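Local structure of RagA protein (Porphyromonas gingivalis, 6SLN) at residues A[527-539]-A[552-566]. The protein probably acts as a TonB-dependent outer-membrane transporter, a beta-barrel with an internal plug domain that imports substrates across the cell outer membrane. Residues are numbered along the deposited sequence; the frame is centred on the assembly and turned at random.
Sequences EYEGDVIGASSKG and KTGNSLSLPEHRVAE. With LMT (dodecyl-beta-D-maltoside), chain H.
Gly530, Val532 and Gly534 form hydrogen-bonded antiparallel pairs with Ala565, Arg563 and Glu561; the axes of strands 527-539 and 561-566 approach to 4.5 Å, at 178° between N-to-C directions. Before Glu561, 552-560 is a loop with a 3-10 turn at 555-556, tied to the first strand by Lys552 N to Lys538 O (3.0 Å). Water 2 links the segments beyond the paired strands, donating to Ser536 O and Ser556 O and hydrogen-bonding Ser558 OG. This is a beta hairpin of the TonB-dependent receptor barrel, its long connection joining neighbouring strands; strand 487-510 pairs along the other edge of 527-539. Val532 CG1 sits over the centre of the Arg563 guanidinium, 3.5 Å above its plane; the arginine, bent at chi2 and chi3, lies alongside and points the same way. On the other face, with His562 CG anti to the backbone N (chi1 -159°), Ile533 CG2 is 3.6 Å from His562 CD2. Water 1, in the imidazole plane 2.8 Å from His562 NE2, donates to Asp531 OD2; that carboxylate also salt-bridges Arg470 of the second subunit, where Leu548 N hydrogen-bonds His562 ND1. Lys552 NZ donates to Gly539 O in the carbonyl plane (2.7 Å hydrogen bond) and salt-bridges Glu541.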
loop_
_atom_site.group_PDB
_atom_site.type_symbol
_atom_site.label_atom_id
_atom_site.label_comp_id
_atom_site.label_asym_id
_atom_site.label_seq_id
_atom_site.Cartn_x
_atom_site.Cartn_y
_atom_site.Cartn_z
ATOM N N GLU A 527 12.869 -21.986 0.717
ATOM C CA GLU A 527 11.835 -21.295 1.467
ATOM C C GLU A 527 11.325 -20.143 0.625
ATOM O O GLU A 527 12.027 -19.646 -0.259
ATOM C CB GLU A 527 12.340 -20.794 2.826
ATOM C CG GLU A 527 13.000 -19.436 2.808
ATOM C CD GLU A 527 13.301 -18.946 4.212
ATOM O OE1 GLU A 527 13.109 -19.725 5.179
ATOM O OE2 GLU A 527 13.723 -17.778 4.351
ATOM N N TYR A 528 10.090 -19.740 0.903
ATOM C CA TYR A 528 9.405 -18.696 0.155
ATOM C C TYR A 528 8.625 -17.834 1.130
ATOM O O TYR A 528 7.873 -18.353 1.957
ATOM C CB TYR A 528 8.455 -19.299 -0.899
ATOM C CG TYR A 528 7.431 -18.318 -1.464
ATOM C CD1 TYR A 528 6.254 -18.045 -0.778
ATOM C CD2 TYR A 528 7.639 -17.680 -2.688
ATOM C CE1 TYR A 528 5.331 -17.166 -1.258
ATOM C CE2 TYR A 528 6.711 -16.800 -3.186
ATOM C CZ TYR A 528 5.552 -16.543 -2.466
ATOM O OH TYR A 528 4.603 -15.660 -2.938
ATOM N N GLU A 529 8.800 -16.531 1.034
ATOM C CA GLU A 529 7.900 -15.568 1.647
ATOM C C GLU A 529 7.323 -14.729 0.524
ATOM O O GLU A 529 8.037 -14.374 -0.413
ATOM C CB GLU A 529 8.612 -14.639 2.649
ATOM C CG GLU A 529 9.185 -15.314 3.859
ATOM C CD GLU A 529 10.422 -16.132 3.537
ATOM O OE1 GLU A 529 10.526 -17.253 4.086
ATOM O OE2 GLU A 529 11.278 -15.660 2.741
ATOM N N GLY A 530 6.048 -14.409 0.616
ATOM C CA GLY A 530 5.426 -13.540 -0.368
ATOM C C GLY A 530 4.288 -12.768 0.254
ATOM O O GLY A 530 3.585 -13.269 1.144
ATOM N N ASP A 531 4.100 -11.533 -0.208
ATOM C CA ASP A 531 2.936 -10.788 0.247
ATOM C C ASP A 531 2.444 -9.863 -0.849
ATOM O O ASP A 531 3.047 -9.742 -1.917
ATOM C CB ASP A 531 3.228 -10.005 1.538
ATOM C CG ASP A 531 4.154 -8.819 1.325
ATOM O OD1 ASP A 531 4.882 -8.779 0.316
ATOM O OD2 ASP A 531 4.171 -7.926 2.193
ATOM N N VAL A 532 1.304 -9.240 -0.577
ATOM C CA VAL A 532 0.804 -8.146 -1.391
ATOM C C VAL A 532 0.082 -7.199 -0.446
ATOM O O VAL A 532 -0.530 -7.627 0.538
ATOM C CB VAL A 532 -0.113 -8.650 -2.553
ATOM C CG1 VAL A 532 -1.190 -9.611 -2.052
ATOM C CG2 VAL A 532 -0.785 -7.496 -3.301
ATOM N N ILE A 533 0.183 -5.907 -0.735
ATOM C CA ILE A 533 -0.597 -4.876 -0.064
ATOM C C ILE A 533 -1.166 -3.969 -1.134
ATOM O O ILE A 533 -0.607 -3.827 -2.231
ATOM C CB ILE A 533 0.214 -4.035 0.940
ATOM C CG1 ILE A 533 1.259 -3.188 0.190
ATOM C CG2 ILE A 533 0.835 -4.920 1.991
ATOM C CD1 ILE A 533 2.205 -2.382 1.103
ATOM N N GLY A 534 -2.294 -3.362 -0.813
ATOM C CA GLY A 534 -2.946 -2.548 -1.797
ATOM C C GLY A 534 -3.782 -1.518 -1.097
ATOM O O GLY A 534 -4.427 -1.824 -0.096
ATOM N N ALA A 535 -3.763 -0.292 -1.594
ATOM C CA ALA A 535 -4.658 0.747 -1.121
ATOM C C ALA A 535 -5.413 1.331 -2.300
ATOM O O ALA A 535 -4.966 1.264 -3.454
ATOM C CB ALA A 535 -3.906 1.875 -0.411
ATOM N N SER A 536 -6.541 1.952 -1.984
ATOM C CA SER A 536 -7.392 2.501 -3.013
ATOM C C SER A 536 -8.156 3.689 -2.448
ATOM O O SER A 536 -8.426 3.777 -1.249
ATOM C CB SER A 536 -8.336 1.432 -3.583
ATOM O OG SER A 536 -9.618 1.525 -2.993
ATOM N N SER A 537 -8.471 4.614 -3.337
ATOM C CA SER A 537 -9.065 5.876 -2.961
ATOM C C SER A 537 -10.112 6.152 -4.005
ATOM O O SER A 537 -10.012 5.677 -5.145
ATOM C CB SER A 537 -8.020 6.997 -2.928
ATOM O OG SER A 537 -7.233 6.960 -1.750
ATOM N N LYS A 538 -11.122 6.916 -3.630
ATOM C CA LYS A 538 -12.067 7.299 -4.659
ATOM C C LYS A 538 -12.628 8.685 -4.380
ATOM O O LYS A 538 -12.351 9.309 -3.348
ATOM C CB LYS A 538 -13.176 6.247 -4.802
ATOM C CG LYS A 538 -13.805 5.799 -3.526
ATOM C CD LYS A 538 -14.811 4.726 -3.811
ATOM C CE LYS A 538 -15.427 4.244 -2.503
ATOM N NZ LYS A 538 -16.173 2.954 -2.618
ATOM N N GLY A 539 -13.415 9.162 -5.344
ATOM C CA GLY A 539 -14.047 10.450 -5.242
ATOM C C GLY A 539 -13.209 11.595 -5.742
ATOM O O GLY A 539 -13.503 12.745 -5.391
ATOM N N LYS A 552 -11.735 11.376 -1.229
ATOM C CA LYS A 552 -12.750 11.760 -0.263
ATOM C C LYS A 552 -12.636 10.833 0.934
ATOM O O LYS A 552 -12.160 9.703 0.819
ATOM C CB LYS A 552 -14.162 11.704 -0.885
ATOM C CG LYS A 552 -14.308 12.494 -2.205
ATOM C CD LYS A 552 -15.761 12.723 -2.603
ATOM C CE LYS A 552 -16.029 14.162 -3.101
ATOM N NZ LYS A 552 -15.069 14.621 -4.135
ATOM N N THR A 553 -13.018 11.334 2.099
ATOM C CA THR A 553 -12.931 10.504 3.287
ATOM C C THR A 553 -14.310 9.952 3.616
ATOM O O THR A 553 -15.125 9.751 2.707
ATOM C CB THR A 553 -12.336 11.285 4.473
ATOM O OG1 THR A 553 -13.105 12.464 4.760
ATOM C CG2 THR A 553 -10.893 11.653 4.194
ATOM N N GLY A 554 -14.577 9.713 4.902
ATOM C CA GLY A 554 -15.869 9.209 5.344
ATOM C C GLY A 554 -16.290 7.976 4.577
ATOM O O GLY A 554 -15.499 7.052 4.340
ATOM N N ASN A 555 -17.539 7.991 4.120
ATOM C CA ASN A 555 -18.121 6.856 3.417
ATOM C C ASN A 555 -17.387 6.465 2.141
ATOM O O ASN A 555 -17.676 5.393 1.602
ATOM C CB ASN A 555 -19.578 7.164 3.120
ATOM C CG ASN A 555 -20.411 7.095 4.374
ATOM O OD1 ASN A 555 -19.911 6.670 5.422
ATOM N ND2 ASN A 555 -21.665 7.519 4.293
ATOM N N SER A 556 -16.435 7.262 1.672
ATOM C CA SER A 556 -15.647 6.928 0.497
ATOM C C SER A 556 -14.384 6.138 0.836
ATOM O O SER A 556 -13.593 5.840 -0.065
ATOM C CB SER A 556 -15.264 8.210 -0.256
ATOM O OG SER A 556 -16.399 8.859 -0.811
ATOM N N LEU A 557 -14.150 5.812 2.101
ATOM C CA LEU A 557 -12.914 5.122 2.441
ATOM C C LEU A 557 -13.099 3.614 2.330
ATOM O O LEU A 557 -14.187 3.112 2.057
ATOM C CB LEU A 557 -12.450 5.506 3.846
ATOM C CG LEU A 557 -12.193 7.003 3.954
ATOM C CD1 LEU A 557 -12.379 7.515 5.376
ATOM C CD2 LEU A 557 -10.791 7.282 3.445
ATOM N N SER A 558 -12.018 2.885 2.565
ATOM C CA SER A 558 -12.082 1.438 2.389
ATOM C C SER A 558 -10.869 0.811 3.059
ATOM O O SER A 558 -9.833 1.453 3.215
ATOM C CB SER A 558 -12.130 1.071 0.904
ATOM O OG SER A 558 -10.927 1.499 0.253
ATOM N N LEU A 559 -11.002 -0.450 3.446
ATOM C CA LEU A 559 -9.873 -1.130 4.058
ATOM C C LEU A 559 -8.812 -1.389 3.006
ATOM O O LEU A 559 -9.128 -1.525 1.833
ATOM C CB LEU A 559 -10.298 -2.452 4.666
ATOM C CG LEU A 559 -11.062 -2.329 5.978
ATOM C CD1 LEU A 559 -11.775 -3.662 6.286
ATOM C CD2 LEU A 559 -10.110 -1.942 7.091
ATOM N N PRO A 560 -7.547 -1.435 3.384
ATOM C CA PRO A 560 -6.518 -1.819 2.410
ATOM C C PRO A 560 -6.617 -3.300 2.090
ATOM O O PRO A 560 -7.399 -4.044 2.683
ATOM C CB PRO A 560 -5.193 -1.491 3.105
ATOM C CG PRO A 560 -5.580 -0.707 4.345
ATOM C CD PRO A 560 -6.982 -1.081 4.692
ATOM N N GLU A 561 -5.814 -3.719 1.116
ATOM C CA GLU A 561 -5.648 -5.123 0.777
ATOM C C GLU A 561 -4.361 -5.650 1.406
ATOM O O GLU A 561 -3.353 -4.946 1.474
ATOM C CB GLU A 561 -5.613 -5.340 -0.741
ATOM C CG GLU A 561 -6.956 -5.183 -1.424
ATOM C CD GLU A 561 -6.872 -5.180 -2.977
ATOM O OE1 GLU A 561 -5.973 -4.522 -3.570
ATOM O OE2 GLU A 561 -7.734 -5.835 -3.608
ATOM N N HIS A 562 -4.391 -6.914 1.826
ATOM C CA HIS A 562 -3.241 -7.492 2.504
ATOM C C HIS A 562 -3.309 -9.013 2.505
ATOM O O HIS A 562 -4.171 -9.602 3.168
ATOM C CB HIS A 562 -3.185 -6.967 3.924
ATOM C CG HIS A 562 -1.833 -7.070 4.537
ATOM N ND1 HIS A 562 -1.573 -6.676 5.834
ATOM C CD2 HIS A 562 -0.668 -7.538 4.035
ATOM C CE1 HIS A 562 -0.294 -6.886 6.097
ATOM N NE2 HIS A 562 0.278 -7.403 5.021
ATOM N N ARG A 563 -2.383 -9.650 1.803
ATOM C CA ARG A 563 -2.240 -11.095 1.849
ATOM C C ARG A 563 -0.773 -11.425 2.077
ATOM O O ARG A 563 0.126 -10.662 1.698
ATOM C CB ARG A 563 -2.737 -11.775 0.560
ATOM C CG ARG A 563 -4.209 -12.188 0.563
ATOM C CD ARG A 563 -4.912 -11.894 -0.783
ATOM N NE ARG A 563 -4.088 -12.098 -1.986
ATOM C CZ ARG A 563 -4.176 -11.349 -3.093
ATOM N NH1 ARG A 563 -5.049 -10.338 -3.159
ATOM N NH2 ARG A 563 -3.385 -11.603 -4.138
ATOM N N VAL A 564 -0.543 -12.559 2.727
ATOM C CA VAL A 564 0.791 -13.036 3.058
ATOM C C VAL A 564 0.795 -14.542 2.840
ATOM O O VAL A 564 -0.185 -15.224 3.152
ATOM C CB VAL A 564 1.166 -12.676 4.515
ATOM C CG1 VAL A 564 2.545 -13.178 4.850
ATOM C CG2 VAL A 564 1.058 -11.171 4.755
ATOM N N ALA A 565 1.882 -15.057 2.281
ATOM C CA ALA A 565 2.029 -16.482 2.046
ATOM C C ALA A 565 3.463 -16.894 2.345
ATOM O O ALA A 565 4.403 -16.181 1.980
ATOM C CB ALA A 565 1.680 -16.846 0.587
ATOM N N GLU A 566 3.638 -18.053 2.983
ATOM C CA GLU A 566 4.975 -18.622 3.047
ATOM C C GLU A 566 4.920 -20.138 3.088
ATOM O O GLU A 566 3.917 -20.749 3.477
ATOM C CB GLU A 566 5.776 -18.120 4.239
ATOM C CG GLU A 566 4.961 -17.840 5.444
ATOM C CD GLU A 566 5.646 -16.861 6.348
ATOM O OE1 GLU A 566 5.174 -16.656 7.483
ATOM O OE2 GLU A 566 6.675 -16.315 5.917
HETATM C C1B LMT H . 12.477 -19.444 9.860
HETATM C C2B LMT H . 11.513 -18.350 9.238
HETATM C C3B LMT H . 10.505 -17.772 10.261
HETATM C C4B LMT H . 9.858 -18.955 11.006
HETATM C C5B LMT H . 11.041 -19.533 11.799
HETATM C C6B LMT H . 10.581 -20.397 12.983
HETATM O O1B LMT H . 13.741 -18.929 10.199
HETATM O O2B LMT H . 12.257 -17.347 8.652
HETATM O O3B LMT H . 9.601 -16.910 9.691
HETATM O "O4'" LMT H . 8.832 -18.555 11.836
HETATM O O5B LMT H . 11.930 -20.214 10.925
HETATM O O6B LMT H . 11.190 -19.975 14.161
HETATM C "C1'" LMT H . 17.473 -18.343 8.834
HETATM C "C2'" LMT H . 16.542 -18.887 7.730
HETATM C "C3'" LMT H . 15.122 -18.681 8.286
HETATM C "C4'" LMT H . 14.871 -19.512 9.561
HETATM C "C5'" LMT H . 16.113 -19.438 10.532
HETATM C "C6'" LMT H . 16.196 -20.612 11.509
HETATM O "O1'" LMT H . 18.808 -18.131 8.476
HETATM O "O2'" LMT H . 16.627 -18.164 6.555
HETATM O "O3'" LMT H . 14.171 -18.943 7.324
HETATM O "O5'" LMT H . 17.412 -19.268 9.932
HETATM O "O6'" LMT H . 15.095 -21.462 11.310
HETATM C C1 LMT H . 19.367 -18.643 7.254
HETATM C C2 LMT H . 20.376 -17.613 6.772
HETATM C C3 LMT H . 20.898 -17.772 5.364
HETATM C C4 LMT H . 22.336 -17.270 5.261
HETATM C C5 LMT H . 23.182 -18.207 4.434
HETATM C C6 LMT H . 24.123 -17.526 3.466
HETATM C C7 LMT H . 24.641 -18.560 2.488
HETATM C C8 LMT H . 25.673 -18.010 1.526
HETATM C C9 LMT H . 26.121 -19.075 0.540
HETATM C C10 LMT H . 27.221 -18.610 -0.397
HETATM C C11 LMT H . 27.406 -19.616 -1.514
HETATM C C12 LMT H . 28.640 -19.394 -2.334
HETATM O O HOH W 1 3.031 -8.003 4.806
HETATM O O HOH W 2 -11.344 4.172 -0.497
HETATM O O HOH W 3 -16.644 3.275 0.386
#